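Local coordinates for protein Asp/Glu-specific dipeptidyl-peptidase (Flavobacterium psychrophilum, PDB 5JXF) that removes dipeptides from the N-terminus of oligopeptides as a serine peptidase of family S46, with strict specificity for Asp or Glu at the P1 position, at residues F266-S270 / G671-G675. Numbering follows the deposited sequence.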
loop_
_atom_site.group_PDB
_atom_site.type_symbol
_atom_site.label_atom_id
_atom_site.label_comp_id
_atom_site.label_asym_id
_atom_site.label_seq_id
_atom_site.Cartn_x
_atom_site.Cartn_y
_atom_site.Cartn_z
ATOM N N PHE A 266 39.931 -1.375 9.902
ATOM C CA PHE A 266 38.673 -0.683 10.053
ATOM C C PHE A 266 38.245 -0.252 8.671
ATOM O O PHE A 266 39.081 -0.139 7.787
ATOM C CB PHE A 266 38.788 0.506 11.013
ATOM C CG PHE A 266 39.602 1.647 10.488
ATOM C CD1 PHE A 266 40.989 1.643 10.595
ATOM C CD2 PHE A 266 38.975 2.742 9.899
ATOM C CE1 PHE A 266 41.731 2.703 10.121
ATOM C CE2 PHE A 266 39.710 3.803 9.425
ATOM C CZ PHE A 266 41.089 3.792 9.531
ATOM N N LEU A 267 36.940 -0.061 8.479
ATOM C CA LEU A 267 36.408 0.195 7.154
ATOM C C LEU A 267 36.410 1.675 6.896
ATOM O O LEU A 267 35.851 2.447 7.684
ATOM C CB LEU A 267 34.982 -0.370 7.009
ATOM C CG LEU A 267 34.811 -1.851 7.345
ATOM C CD1 LEU A 267 33.337 -2.235 7.365
ATOM C CD2 LEU A 267 35.549 -2.692 6.350
ATOM N N PRO A 268 37.064 2.093 5.807
ATOM C CA PRO A 268 36.860 3.483 5.398
ATOM C C PRO A 268 35.399 3.613 4.928
ATOM O O PRO A 268 34.827 2.604 4.505
ATOM C CB PRO A 268 37.840 3.670 4.240
ATOM C CG PRO A 268 38.737 2.459 4.255
ATOM C CD PRO A 268 37.916 1.361 4.863
ATOM N N VAL A 269 34.830 4.812 5.037
ATOM C CA VAL A 269 33.450 5.078 4.681
ATOM C C VAL A 269 33.394 5.923 3.416
ATOM O O VAL A 269 33.943 7.019 3.375
ATOM C CB VAL A 269 32.698 5.819 5.810
ATOM C CG1 VAL A 269 31.283 6.117 5.375
ATOM C CG2 VAL A 269 32.711 4.997 7.096
ATOM N N SER A 270 32.733 5.403 2.390
ATOM C CA SER A 270 32.597 6.109 1.118
ATOM C C SER A 270 31.614 7.293 1.158
ATOM O O SER A 270 30.600 7.230 1.844
ATOM C CB SER A 270 32.151 5.132 0.035
ATOM O OG SER A 270 31.849 5.830 -1.158
ATOM N N GLY A 671 36.106 -2.415 -1.090
ATOM C CA GLY A 671 36.079 -2.721 0.331
ATOM C C GLY A 671 35.753 -1.548 1.241
ATOM O O GLY A 671 35.945 -1.624 2.460
ATOM N N ASN A 672 35.245 -0.470 0.644
ATOM C CA ASN A 672 34.731 0.682 1.377
ATOM C C ASN A 672 33.290 0.511 1.816
ATOM O O ASN A 672 32.464 -0.012 1.065
ATOM C CB ASN A 672 34.841 1.949 0.513
ATOM C CG ASN A 672 36.228 2.127 -0.071
ATOM O OD1 ASN A 672 37.177 2.445 0.646
ATOM N ND2 ASN A 672 36.359 1.899 -1.371
ATOM N N LEU A 673 32.989 0.977 3.023
ATOM C CA LEU A 673 31.636 0.928 3.548
ATOM C C LEU A 673 30.708 1.865 2.782
ATOM O O LEU A 673 30.946 3.067 2.754
ATOM C CB LEU A 673 31.606 1.308 5.023
ATOM C CG LEU A 673 30.249 1.017 5.672
ATOM C CD1 LEU A 673 30.000 -0.477 5.625
ATOM C CD2 LEU A 673 30.162 1.554 7.099
ATOM N N ILE A 674 29.645 1.316 2.195
ATOM C CA ILE A 674 28.651 2.116 1.464
ATOM C C ILE A 674 27.219 1.988 2.023
ATOM O O ILE A 674 26.360 2.844 1.772
ATOM C CB ILE A 674 28.601 1.729 -0.016
ATOM C CG1 ILE A 674 28.635 0.204 -0.166
ATOM C CG2 ILE A 674 29.723 2.388 -0.776
ATOM C CD1 ILE A 674 28.281 -0.288 -1.572
ATOM N N GLY A 675 26.960 0.920 2.764
ATOM C CA GLY A 675 25.653 0.696 3.352
ATOM C C GLY A 675 25.709 -0.033 4.681
ATOM O O GLY A 675 26.729 -0.652 5.049
#
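Leu673 swings CG away from its own backbone N (chi1 -169°), while Leu267 keeps CG beside its N (chi1 -54°); the two side chains cross at about a right angle and meet through their CD1 methyls at 4.2 Å. The other methyl of Leu673, CD2, lies 4.3 Å from Val269 CG2, although the side chain of Val269 leaves its backbone away from segment 671-675 and packs on Met703 and Leu707 of helix 703-713. A single bridge can join two strands, as here: Val269 and Leu673 pair in the parallel sense, Leu673 using both its polar backbone atoms. Its N donates to Pro268 O over 2.9 Å, in the plane of the Pro268 carbonyl, and its O accepts from Ser270 N at 3.0 Å, the donor tilted 19° from the plane of Leu673's own carbonyl. The bridge links strand 269-270, itself paired in parallel with strand 725-726, to the start of strand 673-680 in an antiparallel sheet, where Ile674 and Gly675 make a classic beta bulge opposite Ala666. The Pro268 ring crosses the Asn672 side chain, Pro268 CB lying 3.9 Å from Asn672 OD1. Ser270 OG accepts a hydrogen bond from Asp272 N.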